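Arginase, mitochondrial (Medicago truncatula, PDB 6VSS) hydrolyses L-arginine to urea and L-ornithine with the help of two manganese ions, and also converts agmatine to putrescine and urea. Local coordinates at residues B[69-74]-B[157-162]; B[185-190]-B[222-227]; B[265-270]-B[307-312]. All coordinates share one frame; numbering follows the deposited sequence.

The three contacts follow one another along the chain and converge on a pair of manganese ions at the ends of parallel strands, a worked example of how such a site is built. Interactions 2 and 3 touch both ions; interaction 1 touches the one bound by His160. Interaction 3 joins two adjacent strands near the centre of the eight-stranded sheet, while interactions 1 and 2 bring together loops that follow strands on either side of it. The centres of interactions 1 and 3 are about 11 Å apart, those of 2 and 3 about 17 Å, and those of 1 and 2 about 18 Å. His160, His186, Asp188 and Asp269 carry these separate contacts into one binuclear centre, where a single water touches both metals.

Interaction 1 of 3, residues B[69-74]-B[157-162]; sequences VPLGHH and GGDHSI. With MN (manganese (II) ion), chain J.
Asp159 meets the loop 69-74 with both its backbone and its carboxylate. Its N donates to Leu71 O in a nearly straight bond of 2.9 Å. The carboxylate turns toward the same loop because CG lies between the backbone N and the carbonyl carbon (chi1 79°), and OD2 takes a weak, bent bond from His74 N at 3.0 Å. Gly72 O is also close to OD2; both are acceptors, and Ser75 OG can bond to either with its one proton.

The other oxygen faces its own segment. Asp159 OD1 accepts from Ser161 N, closing an Asx turn, and from Ser161 OG on its syn lone pair, a grip by two donors that fixes the carboxylate. Ser161 OG in turn lies in the plane of the His74 ring, at the edge, 3.3 Å from CD2, with Leu71 CD2 close by on the same hydroxyl. Gly158, entered through a cis peptide, has its CA within 3.3 Å of Val69 O and equally near Leu71 O, as CA-H...O contacts.

This turn carries His160, whose side chain makes no contact with 69-74 and binds a manganese ion through ND1 at 2.2 Å. Ser267 OG holds NE2 and so orients the imidazole, while Glu312 OE1 accepts from the backbone N and fixes the turn.

Val69 CG1 rests on Ile162 CG2 at 3.7 Å where the neighbouring parallel strands 63-69 and 151-157 run out. Helices 121-125 and 131-146 cover Val69 and Leu71, whereas Ile162 packs against Val311 of strand 305-311.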
ATOM      1  N   VAL B  69      -7.249 -25.069  11.020  1.00 27.78           N
ATOM      2  CA  VAL B  69      -8.623 -25.261  10.480  1.00 28.66           C
ATOM      3  C   VAL B  69      -8.888 -24.070   9.567  1.00 29.43           C
ATOM      4  O   VAL B  69      -9.419 -23.048  10.014  1.00 28.14           O
ATOM      5  CB  VAL B  69      -9.633 -25.417  11.623  1.00 28.75           C
ATOM      6  CG1 VAL B  69     -11.001 -25.770  11.083  1.00 29.29           C
ATOM      7  CG2 VAL B  69      -9.156 -26.429  12.659  1.00 28.34           C
ATOM      8  N   PRO B  70      -8.396 -24.181   8.300  1.00 29.58           N
ATOM      9  CA  PRO B  70      -8.512 -23.133   7.283  1.00 29.31           C
ATOM     10  C   PRO B  70      -9.927 -23.060   6.677  1.00 31.03           C
ATOM     11  O   PRO B  70     -10.129 -23.489   5.603  1.00 30.83           O
ATOM     12  CB  PRO B  70      -7.479 -23.572   6.250  1.00 29.58           C
ATOM     13  CG  PRO B  70      -7.503 -25.098   6.366  1.00 29.54           C
ATOM     14  CD  PRO B  70      -7.623 -25.353   7.842  1.00 29.20           C
ATOM     15  N   LEU B  71     -10.860 -22.526   7.462  1.00 30.55           N
ATOM     16  CA  LEU B  71     -12.303 -22.410   7.185  1.00 31.57           C
ATOM     17  C   LEU B  71     -12.710 -20.948   7.342  1.00 31.12           C
ATOM     18  O   LEU B  71     -12.479 -20.354   8.426  1.00 29.91           O
ATOM     19  CB  LEU B  71     -12.985 -23.314   8.196  1.00 32.63           C
ATOM     20  CG  LEU B  71     -14.487 -23.422   8.082  1.00 33.83           C
ATOM     21  CD1 LEU B  71     -14.945 -24.693   8.772  1.00 34.64           C
ATOM     22  CD2 LEU B  71     -15.173 -22.182   8.661  1.00 32.40           C
ATOM     23  N   GLY B  72     -13.248 -20.372   6.265  1.00 31.64           N
ATOM     24  CA  GLY B  72     -13.688 -18.968   6.169  1.00 30.90           C
ATOM     25  C   GLY B  72     -15.139 -18.887   5.827  1.00 31.87           C
ATOM     26  O   GLY B  72     -15.682 -17.761   5.896  1.00 30.94           O
ATOM     27  N   HIS B  73     -15.790 -20.021   5.521  1.00 33.76           N
ATOM     28  CA  HIS B  73     -17.114 -19.945   4.849  1.00 37.22           C
ATOM     29  C   HIS B  73     -18.228 -19.582   5.856  1.00 37.92           C
ATOM     30  O   HIS B  73     -19.400 -19.484   5.444  1.00 38.33           O
ATOM     31  CB  HIS B  73     -17.398 -21.187   4.011  1.00 37.65           C
ATOM     32  CG  HIS B  73     -17.706 -22.412   4.807  1.00 39.24           C
ATOM     33  ND1 HIS B  73     -16.719 -23.179   5.352  1.00 38.73           N
ATOM     34  CD2 HIS B  73     -18.887 -23.016   5.084  1.00 40.48           C
ATOM     35  CE1 HIS B  73     -17.277 -24.192   5.989  1.00 42.30           C
ATOM     36  NE2 HIS B  73     -18.627 -24.132   5.818  1.00 41.90           N
ATOM     37  N   HIS B  74     -17.901 -19.430   7.128  1.00 37.17           N
ATOM     38  CA  HIS B  74     -18.894 -19.125   8.188  1.00 40.19           C
ATOM     39  C   HIS B  74     -18.840 -17.632   8.494  1.00 38.39           C
ATOM     40  O   HIS B  74     -19.619 -17.193   9.305  1.00 39.97           O
ATOM     41  CB  HIS B  74     -18.671 -20.042   9.420  1.00 41.70           C
ATOM     42  CG  HIS B  74     -19.159 -21.428   9.188  1.00 43.86           C
ATOM     43  ND1 HIS B  74     -20.222 -21.705   8.331  1.00 47.20           N
ATOM     44  CD2 HIS B  74     -18.722 -22.626   9.633  1.00 48.00           C
ATOM     45  CE1 HIS B  74     -20.435 -23.002   8.282  1.00 48.13           C
ATOM     46  NE2 HIS B  74     -19.514 -23.600   9.060  1.00 47.37           N
ATOM     47  N   GLY B 157      -7.151 -20.738  13.379  1.00 24.35           N
ATOM     48  CA  GLY B 157      -8.261 -20.450  12.449  1.00 23.35           C
ATOM     49  C   GLY B 157      -7.706 -19.628  11.300  1.00 23.24           C
ATOM     50  O   GLY B 157      -6.550 -19.185  11.327  1.00 21.35           O
ATOM     51  N   GLY B 158      -8.568 -19.383  10.320  1.00 23.23           N
ATOM     52  CA  GLY B 158      -9.949 -19.790  10.404  1.00 24.06           C
ATOM     53  C   GLY B 158     -10.789 -18.736  11.084  1.00 24.09           C
ATOM     54  O   GLY B 158     -10.278 -18.011  11.942  1.00 25.15           O
ATOM     55  N   ASP B 159     -12.061 -18.670  10.734  1.00 25.73           N
ATOM     56  CA  ASP B 159     -13.038 -17.766  11.401  1.00 25.53           C
ATOM     57  C   ASP B 159     -13.498 -18.376  12.719  1.00 26.51           C
ATOM     58  O   ASP B 159     -13.159 -19.553  13.054  1.00 27.84           O
ATOM     59  CB  ASP B 159     -14.133 -17.415  10.422  1.00 26.75           C
ATOM     60  CG  ASP B 159     -15.166 -18.508  10.255  1.00 27.35           C
ATOM     61  OD1 ASP B 159     -15.374 -19.207  11.239  1.00 26.07           O
ATOM     62  OD2 ASP B 159     -15.779 -18.578   9.123  1.00 29.10           O
ATOM     63  N   HIS B 160     -14.213 -17.586  13.510  1.00 26.66           N
ATOM     64  CA  HIS B 160     -14.395 -17.909  14.921  1.00 27.89           C
ATOM     65  C   HIS B 160     -15.339 -19.101  15.074  1.00 27.29           C
ATOM     66  O   HIS B 160     -15.344 -19.614  16.161  1.00 29.79           O
ATOM     67  CB  HIS B 160     -14.770 -16.659  15.735  1.00 29.24           C
ATOM     68  CG  HIS B 160     -14.175 -16.719  17.096  1.00 29.56           C
ATOM     69  ND1 HIS B 160     -13.940 -15.607  17.878  1.00 31.58           N
ATOM     70  CD2 HIS B 160     -13.832 -17.784  17.848  1.00 29.41           C
ATOM     71  CE1 HIS B 160     -13.356 -16.008  19.004  1.00 30.04           C
ATOM     72  NE2 HIS B 160     -13.313 -17.320  19.021  1.00 28.38           N
ATOM     73  N   SER B 161     -16.056 -19.541  14.042  1.00 27.50           N
ATOM     74  CA  SER B 161     -17.059 -20.650  14.101  1.00 28.03           C
ATOM     75  C   SER B 161     -16.409 -21.930  14.634  1.00 28.06           C
ATOM     76  O   SER B 161     -17.139 -22.819  15.246  1.00 30.16           O
ATOM     77  CB  SER B 161     -17.678 -20.913  12.751  1.00 28.20           C
ATOM     78  OG  SER B 161     -16.695 -21.259  11.795  1.00 27.86           O
ATOM     79  N   ILE B 162     -15.114 -22.049  14.409  1.00 27.21           N
ATOM     80  CA  ILE B 162     -14.363 -23.299  14.692  1.00 27.95           C
ATOM     81  C   ILE B 162     -14.295 -23.532  16.213  1.00 27.50           C
ATOM     82  O   ILE B 162     -14.214 -24.697  16.652  1.00 30.06           O
ATOM     83  CB  ILE B 162     -12.976 -23.255  14.015  1.00 27.61           C
ATOM     84  CG1 ILE B 162     -12.074 -22.205  14.653  1.00 27.18           C
ATOM     85  CG2 ILE B 162     -13.080 -23.055  12.513  1.00 27.36           C
ATOM     86  CD1 ILE B 162     -10.689 -22.348  14.232  1.00 27.04           C
TER
HETATM   87 MN    MN J 402     -15.011 -13.759  17.397  1.00 34.73          MN
HETATM   88  O   HOH W   1     -16.075 -12.200  16.564  1.00 29.70           O

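Interaction 2 of 3, residues B[185-190]-B[222-227]. With MN (manganese (II) ion), chain I; MN (manganese (II) ion), chain J.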
ATOM      1  N   ALA B 185     -13.518  -8.496  19.968  1.00 25.25           N
ATOM      2  CA  ALA B 185     -14.367  -7.284  19.858  1.00 25.43           C
ATOM      3  C   ALA B 185     -15.853  -7.649  20.023  1.00 26.61           C
ATOM      4  O   ALA B 185     -16.654  -6.742  20.432  1.00 25.82           O
ATOM      5  CB  ALA B 185     -14.118  -6.572  18.558  1.00 24.86           C
ATOM      6  N   HIS B 186     -16.225  -8.905  19.763  1.00 26.86           N
ATOM      7  CA  HIS B 186     -17.620  -9.332  19.489  1.00 28.14           C
ATOM      8  C   HIS B 186     -17.946 -10.473  20.421  1.00 28.08           C
ATOM      9  O   HIS B 186     -17.133 -11.353  20.616  1.00 26.25           O
ATOM     10  CB  HIS B 186     -17.815  -9.841  18.049  1.00 29.64           C
ATOM     11  CG  HIS B 186     -17.247  -8.941  17.009  1.00 29.37           C
ATOM     12  ND1 HIS B 186     -15.984  -9.157  16.409  1.00 30.52           N
ATOM     13  CD2 HIS B 186     -17.758  -7.796  16.487  1.00 30.26           C
ATOM     14  CE1 HIS B 186     -15.772  -8.116  15.586  1.00 29.59           C
ATOM     15  NE2 HIS B 186     -16.846  -7.284  15.593  1.00 29.38           N
ATOM     16  N   PRO B 187     -19.090 -10.460  21.127  1.00 29.62           N
ATOM     17  CA  PRO B 187     -19.364 -11.558  22.054  1.00 29.90           C
ATOM     18  C   PRO B 187     -19.462 -12.932  21.369  1.00 30.74           C
ATOM     19  O   PRO B 187     -19.366 -13.934  22.061  1.00 31.66           O
ATOM     20  CB  PRO B 187     -20.683 -11.151  22.735  1.00 30.56           C
ATOM     21  CG  PRO B 187     -20.765  -9.627  22.560  1.00 31.22           C
ATOM     22  CD  PRO B 187     -20.054  -9.344  21.240  1.00 30.79           C
ATOM     23  N   ASP B 188     -19.800 -12.977  20.085  1.00 30.94           N
ATOM     24  CA  ASP B 188     -20.084 -14.234  19.355  1.00 31.88           C
ATOM     25  C   ASP B 188     -21.114 -15.090  20.104  1.00 33.37           C
ATOM     26  O   ASP B 188     -20.993 -16.307  20.044  1.00 31.66           O
ATOM     27  CB  ASP B 188     -18.812 -15.032  19.129  1.00 33.21           C
ATOM     28  CG  ASP B 188     -17.839 -14.390  18.152  1.00 34.62           C
ATOM     29  OD1 ASP B 188     -18.245 -13.388  17.510  1.00 32.41           O
ATOM     30  OD2 ASP B 188     -16.723 -14.945  18.011  1.00 37.52           O
ATOM     31  N   LEU B 189     -22.199 -14.471  20.592  1.00 36.04           N
ATOM     32  CA  LEU B 189     -23.255 -15.166  21.380  1.00 37.00           C
ATOM     33  C   LEU B 189     -24.639 -15.093  20.718  1.00 37.88           C
ATOM     34  O   LEU B 189     -25.590 -15.479  21.380  1.00 37.06           O
ATOM     35  CB  LEU B 189     -23.276 -14.531  22.767  1.00 36.64           C
ATOM     36  CG  LEU B 189     -22.252 -15.125  23.726  1.00 37.25           C
ATOM     37  CD1 LEU B 189     -22.034 -14.213  24.931  1.00 38.35           C
ATOM     38  CD2 LEU B 189     -22.695 -16.514  24.187  1.00 36.74           C
ATOM     39  N   TYR B 190     -24.757 -14.653  19.461  1.00 40.59           N
ATOM     40  CA  TYR B 190     -26.049 -14.638  18.729  1.00 43.38           C
ATOM     41  C   TYR B 190     -26.722 -16.015  18.749  1.00 44.68           C
ATOM     42  O   TYR B 190     -26.048 -17.026  18.467  1.00 44.46           O
ATOM     43  CB  TYR B 190     -25.843 -14.336  17.255  1.00 46.05           C
ATOM     44  CG  TYR B 190     -25.624 -12.888  16.957  1.00 47.13           C
ATOM     45  CD1 TYR B 190     -26.691 -12.048  16.674  1.00 48.13           C
ATOM     46  CD2 TYR B 190     -24.338 -12.371  16.942  1.00 48.62           C
ATOM     47  CE1 TYR B 190     -26.466 -10.720  16.349  1.00 49.85           C
ATOM     48  CE2 TYR B 190     -24.097 -11.048  16.612  1.00 47.47           C
ATOM     49  CZ  TYR B 190     -25.169 -10.223  16.335  1.00 48.32           C
ATOM     50  OH  TYR B 190     -24.914  -8.909  16.065  1.00 55.10           O
ATOM     51  N   ARG B 222     -16.615  -4.526  22.472  1.00 26.04           N
ATOM     52  CA  ARG B 222     -16.989  -3.147  22.128  1.00 27.58           C
ATOM     53  C   ARG B 222     -18.033  -3.127  21.011  1.00 29.13           C
ATOM     54  O   ARG B 222     -18.269  -2.083  20.508  1.00 29.19           O
ATOM     55  CB  ARG B 222     -15.747  -2.338  21.752  1.00 27.12           C
ATOM     56  CG  ARG B 222     -14.847  -3.011  20.752  1.00 26.76           C
ATOM     57  CD  ARG B 222     -13.519  -2.380  20.786  1.00 26.89           C
ATOM     58  NE  ARG B 222     -12.714  -2.805  19.638  1.00 27.36           N
ATOM     59  CZ  ARG B 222     -11.903  -3.847  19.571  1.00 27.28           C
ATOM     60  NH1 ARG B 222     -11.792  -4.705  20.574  1.00 27.95           N
ATOM     61  NH2 ARG B 222     -11.192  -4.026  18.471  1.00 26.53           N
ATOM     62  N   SER B 223     -18.700  -4.240  20.731  1.00 31.12           N
ATOM     63  CA  SER B 223     -19.627  -4.408  19.580  1.00 33.11           C
ATOM     64  C   SER B 223     -20.684  -5.454  19.956  1.00 34.74           C
ATOM     65  O   SER B 223     -20.421  -6.649  19.800  1.00 34.35           O
ATOM     66  CB  SER B 223     -18.927  -4.807  18.330  1.00 32.55           C
ATOM     67  OG  SER B 223     -19.869  -4.809  17.287  1.00 34.48           O
ATOM     68  N   ILE B 224     -21.822  -5.008  20.458  1.00 35.60           N
ATOM     69  CA  ILE B 224     -22.787  -5.926  21.095  1.00 38.32           C
ATOM     70  C   ILE B 224     -24.179  -5.317  20.920  1.00 39.02           C
ATOM     71  O   ILE B 224     -24.366  -4.118  21.151  1.00 42.11           O
ATOM     72  CB  ILE B 224     -22.344  -6.185  22.538  1.00 39.35           C
ATOM     73  CG1 ILE B 224     -23.327  -7.091  23.282  1.00 41.11           C
ATOM     74  CG2 ILE B 224     -22.052  -4.873  23.235  1.00 40.21           C
ATOM     75  CD1 ILE B 224     -22.897  -7.452  24.690  1.00 42.06           C
ATOM     76  N   THR B 225     -25.076  -6.121  20.387  1.00 39.06           N
ATOM     77  CA  THR B 225     -26.491  -5.757  20.151  1.00 39.99           C
ATOM     78  C   THR B 225     -27.215  -5.984  21.467  1.00 39.64           C
ATOM     79  O   THR B 225     -26.690  -6.733  22.289  1.00 37.55           O
ATOM     80  CB  THR B 225     -27.029  -6.610  19.004  1.00 39.41           C
ATOM     81  OG1 THR B 225     -26.817  -7.944  19.466  1.00 42.51           O
ATOM     82  CG2 THR B 225     -26.307  -6.346  17.697  1.00 39.80           C
ATOM     83  N   ASN B 226     -28.382  -5.380  21.634  1.00 40.10           N
ATOM     84  CA  ASN B 226     -29.155  -5.491  22.889  1.00 41.21           C
ATOM     85  C   ASN B 226     -29.703  -6.918  22.996  1.00 40.97           C
ATOM     86  O   ASN B 226     -29.856  -7.372  24.107  1.00 45.25           O
ATOM     87  CB  ASN B 226     -30.165  -4.348  23.029  1.00 41.48           C
ATOM     88  CG  ASN B 226     -29.494  -2.982  23.006  1.00 41.97           C
ATOM     89  OD1 ASN B 226     -28.491  -2.773  23.671  1.00 42.62           O
ATOM     90  ND2 ASN B 226     -29.998  -2.055  22.206  1.00 39.96           N
ATOM     91  N   ASP B 227     -29.909  -7.653  21.920  1.00 41.47           N
ATOM     92  CA  ASP B 227     -30.415  -9.051  22.042  1.00 44.27           C
ATOM     93  C   ASP B 227     -29.326  -9.975  22.580  1.00 43.01           C
ATOM     94  O   ASP B 227     -29.653 -10.976  23.220  1.00 43.11           O
ATOM     95  CB  ASP B 227     -30.890  -9.600  20.708  1.00 46.85           C
ATOM     96  CG  ASP B 227     -32.274  -9.085  20.392  1.00 51.47           C
ATOM     97  OD1 ASP B 227     -32.967  -8.663  21.342  1.00 54.43           O
ATOM     98  OD2 ASP B 227     -32.635  -9.082  19.210  1.00 54.22           O
TER
HETATM   99 MN    MN I 401     -14.389 -10.845  16.463  1.00 29.23          MN
HETATM  100 MN    MN J 402     -15.011 -13.759  17.397  1.00 34.73          MN
HETATM  101  O   HOH W   1     -16.075 -12.200  16.564  1.00 29.70           O
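The metal-binding loop of the arginase family, with its Asp-Ala-His-x-Asp signature (Asp184 to Asp188), here lies along segment 222-227 through Ala185, His186 and Pro187. The two segments come after the adjacent strands 178-183 and 213-221. Ala185 O accepts from Arg222 N in an almost straight bond of 3.0 Å, tying the loop to the next strand end. Ala185 CB sits over one face of the Arg222 guanidinium, 3.6 Å from NH1, near its rim. That group is held by backbone carbonyls of Gly220, Asp271, Ser272 and Glu285.

His186 binds one manganese through ND1 at 2.3 Å, and its NE2 is held by Glu285. Its CD2 lies 3.7 Å from Ser223 CB. Asp188 binds the second manganese through OD2 at 2.2 Å, while OD1 takes a hydrogen bond from the water that touches both metals, 2.6 Å away.

The same surface serves the product: Asp188, Leu189, Tyr190 and Ser223 bind L-ornithine. Asn98 of a neighbouring subunit, itself an ornithine-binding position, packs on Tyr190, Ser223 and Thr225, consistent with a pocket completed across the subunit interface. Thr225 is at the N-cap position of helix 226-234, and its CG2 meets Tyr190 OH at 3.3 Å. Pro187 lays CG across the Ile224 side chain at about a right angle, with its CD 3.1 Å from Ser223 O.

Interaction 3 of 3, residues B[265-270]-B[307-312]; sequences YVSIDV and GGDVVE. With MN (manganese (II) ion), chain J; MN (manganese (II) ion), chain I.
Two neighbouring parallel strands of the arginase alpha/beta fold meet here, with Tyr265, Ser267 and Asp269 paired with Gly307, Asp309 and Val311. They are two interior strands of the sheet, 264-269 and 305-311, connected through helix 291-300 as a beta-alpha-beta unit. Their axes lie 4.5 Å apart and only 2° from parallel. Backbone bonds alternate between them, Val266 N to Gly307 O, Asp309 N to Val266 O, Ile268 N to Asp309 O and Val311 N to Ile268 O, and the last, Val270 N to Val311 O (3.1 Å), is straight at 179°.

On one face Val266, Ile268 and Val310 pack against helix 323-339. On the other, the Tyr265 ring lies over glycine backbone: Gly308 CA makes a CH-pi contact 3.9 Å from the ring centroid, and Gly307, with no side chain on this face, leaves room for Tyr265 CD2.

Asp309 folds back toward 265-270, its CG between the backbone N and the carbonyl carbon (chi1 66°). OD2 accepts from Tyr265 OH in the ring plane; the modelled 2.4 Å is very short, and the exact length is doubtful. Ser163 OG is a second partner of this oxygen. OD1 accepts from Ser267 OG at 2.9 Å, on the syn side. Asp309 thus stands behind the serine that positions the His160 imidazole.

Beyond these polar groups the strands end at the active site. Glu312, a probable substrate-binding residue that also holds the His160 turn, has OE1 bonded to His200 ND1, and its CB lies 3.3 Å from Asp269 OD1. Asp269 OD2 bridges the manganese ions, 2.2 Å from the one bound by His160 and Asp188 and 2.1 Å from the one bound by His186.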
ATOM      1  N   TYR B 265      -9.784 -23.241  28.654  1.00 32.94           N
ATOM      2  CA  TYR B 265      -9.595 -23.048  27.186  1.00 31.09           C
ATOM      3  C   TYR B 265      -9.455 -21.552  26.878  1.00 29.84           C
ATOM      4  O   TYR B 265     -10.284 -20.760  27.434  1.00 29.22           O
ATOM      5  CB  TYR B 265     -10.777 -23.653  26.444  1.00 31.24           C
ATOM      6  CG  TYR B 265     -10.618 -23.587  24.955  1.00 31.51           C
ATOM      7  CD1 TYR B 265     -11.052 -22.489  24.214  1.00 32.60           C
ATOM      8  CD2 TYR B 265     -10.008 -24.631  24.291  1.00 31.60           C
ATOM      9  CE1 TYR B 265     -10.909 -22.464  22.830  1.00 31.91           C
ATOM     10  CE2 TYR B 265      -9.909 -24.636  22.916  1.00 31.76           C
ATOM     11  CZ  TYR B 265     -10.315 -23.534  22.191  1.00 30.51           C
ATOM     12  OH  TYR B 265     -10.142 -23.578  20.847  1.00 31.34           O
ATOM     13  N   VAL B 266      -8.464 -21.177  26.066  1.00 27.60           N
ATOM     14  CA  VAL B 266      -8.168 -19.745  25.757  1.00 27.18           C
ATOM     15  C   VAL B 266      -8.399 -19.473  24.274  1.00 26.19           C
ATOM     16  O   VAL B 266      -7.666 -19.982  23.460  1.00 25.93           O
ATOM     17  CB  VAL B 266      -6.757 -19.316  26.172  1.00 27.43           C
ATOM     18  CG1 VAL B 266      -6.554 -17.835  25.855  1.00 26.73           C
ATOM     19  CG2 VAL B 266      -6.499 -19.566  27.660  1.00 28.08           C
ATOM     20  N   SER B 267      -9.420 -18.699  23.942  1.00 25.83           N
ATOM     21  CA  SER B 267      -9.800 -18.381  22.548  1.00 25.00           C
ATOM     22  C   SER B 267      -9.401 -16.928  22.268  1.00 24.33           C
ATOM     23  O   SER B 267      -9.935 -16.004  22.936  1.00 24.14           O
ATOM     24  CB  SER B 267     -11.251 -18.609  22.371  1.00 25.30           C
ATOM     25  OG  SER B 267     -11.659 -18.207  21.064  1.00 26.56           O
ATOM     26  N   ILE B 268      -8.471 -16.700  21.375  1.00 23.59           N
ATOM     27  CA  ILE B 268      -8.045 -15.311  21.020  1.00 23.64           C
ATOM     28  C   ILE B 268      -8.571 -14.952  19.621  1.00 23.63           C
ATOM     29  O   ILE B 268      -8.035 -15.500  18.590  1.00 22.66           O
ATOM     30  CB  ILE B 268      -6.527 -15.159  21.144  1.00 24.18           C
ATOM     31  CG1 ILE B 268      -6.018 -15.860  22.419  1.00 24.71           C
ATOM     32  CG2 ILE B 268      -6.179 -13.670  21.051  1.00 24.90           C
ATOM     33  CD1 ILE B 268      -4.579 -15.642  22.777  1.00 24.76           C
ATOM     34  N   ASP B 269      -9.566 -14.052  19.556  1.00 23.51           N
ATOM     35  CA  ASP B 269      -9.949 -13.421  18.268  1.00 24.21           C
ATOM     36  C   ASP B 269      -9.032 -12.199  18.037  1.00 24.13           C
ATOM     37  O   ASP B 269      -8.946 -11.346  18.897  1.00 24.33           O
ATOM     38  CB  ASP B 269     -11.451 -13.176  18.247  1.00 25.48           C
ATOM     39  CG  ASP B 269     -11.979 -12.556  16.959  1.00 26.13           C
ATOM     40  OD1 ASP B 269     -11.148 -11.911  16.266  1.00 25.46           O
ATOM     41  OD2 ASP B 269     -13.212 -12.584  16.758  1.00 30.28           O
ATOM     42  N   VAL B 270      -8.237 -12.222  16.960  1.00 23.66           N
ATOM     43  CA  VAL B 270      -7.252 -11.150  16.610  1.00 23.60           C
ATOM     44  C   VAL B 270      -7.980  -9.794  16.569  1.00 22.88           C
ATOM     45  O   VAL B 270      -7.322  -8.793  16.877  1.00 22.36           O
ATOM     46  CB  VAL B 270      -6.540 -11.442  15.276  1.00 24.46           C
ATOM     47  CG1 VAL B 270      -5.553 -10.319  14.901  1.00 24.98           C
ATOM     48  CG2 VAL B 270      -5.809 -12.773  15.334  1.00 24.43           C
ATOM     49  N   GLY B 307      -6.589 -26.268  26.208  1.00 31.83           N
ATOM     50  CA  GLY B 307      -6.584 -25.971  24.775  1.00 29.40           C
ATOM     51  C   GLY B 307      -6.678 -24.490  24.520  1.00 29.26           C
ATOM     52  O   GLY B 307      -6.927 -23.734  25.452  1.00 28.23           O
ATOM     53  N   GLY B 308      -6.622 -24.106  23.245  1.00 28.52           N
ATOM     54  CA  GLY B 308      -6.706 -22.693  22.888  1.00 29.36           C
ATOM     55  C   GLY B 308      -6.814 -22.524  21.393  1.00 28.90           C
ATOM     56  O   GLY B 308      -6.674 -23.483  20.656  1.00 27.95           O
ATOM     57  N   ASP B 309      -7.106 -21.316  20.962  1.00 28.78           N
ATOM     58  CA  ASP B 309      -7.199 -21.028  19.520  1.00 27.44           C
ATOM     59  C   ASP B 309      -6.808 -19.568  19.282  1.00 25.76           C
ATOM     60  O   ASP B 309      -6.804 -18.724  20.217  1.00 27.37           O
ATOM     61  CB  ASP B 309      -8.540 -21.491  18.959  1.00 27.78           C
ATOM     62  CG  ASP B 309      -9.710 -20.732  19.505  1.00 29.52           C
ATOM     63  OD1 ASP B 309      -9.657 -19.474  19.428  1.00 28.21           O
ATOM     64  OD2 ASP B 309     -10.695 -21.399  19.942  1.00 30.80           O
ATOM     65  N   VAL B 310      -6.326 -19.326  18.093  1.00 23.69           N
ATOM     66  CA  VAL B 310      -6.076 -17.972  17.561  1.00 22.49           C
ATOM     67  C   VAL B 310      -6.778 -17.879  16.211  1.00 21.74           C
ATOM     68  O   VAL B 310      -6.391 -18.635  15.344  1.00 21.13           O
ATOM     69  CB  VAL B 310      -4.584 -17.665  17.478  1.00 22.32           C
ATOM     70  CG1 VAL B 310      -4.376 -16.244  16.957  1.00 22.03           C
ATOM     71  CG2 VAL B 310      -3.940 -17.843  18.843  1.00 22.65           C
ATOM     72  N   VAL B 311      -7.829 -17.037  16.119  1.00 21.55           N
ATOM     73  CA  VAL B 311      -8.797 -16.975  15.001  1.00 22.10           C
ATOM     74  C   VAL B 311      -8.885 -15.573  14.418  1.00 22.23           C
ATOM     75  O   VAL B 311      -8.451 -14.654  15.101  1.00 21.12           O
ATOM     76  CB  VAL B 311     -10.166 -17.472  15.457  1.00 22.73           C
ATOM     77  CG1 VAL B 311     -10.019 -18.911  15.947  1.00 23.19           C
ATOM     78  CG2 VAL B 311     -10.802 -16.607  16.520  1.00 23.15           C
ATOM     79  N   GLU B 312      -9.381 -15.531  13.172  1.00 21.91           N
ATOM     80  CA  GLU B 312      -9.870 -14.344  12.476  1.00 22.30           C
ATOM     81  C   GLU B 312      -8.656 -13.505  12.007  1.00 22.37           C
ATOM     82  O   GLU B 312      -8.899 -12.430  11.432  1.00 22.21           O
ATOM     83  CB  GLU B 312     -10.803 -13.526  13.389  1.00 22.78           C
ATOM     84  CG  GLU B 312     -12.180 -14.137  13.645  1.00 23.31           C
ATOM     85  CD  GLU B 312     -13.229 -14.100  12.551  1.00 24.17           C
ATOM     86  OE1 GLU B 312     -14.155 -14.976  12.593  1.00 25.24           O
ATOM     87  OE2 GLU B 312     -13.107 -13.275  11.633  1.00 24.98           O
TER
HETATM   88 MN    MN J 402     -15.011 -13.759  17.397  1.00 34.73          MN
HETATM   89 MN    MN I 401     -14.389 -10.845  16.463  1.00 29.23          MN
HETATM   90  O   HOH W   1     -16.075 -12.200  16.564  1.00 29.70           O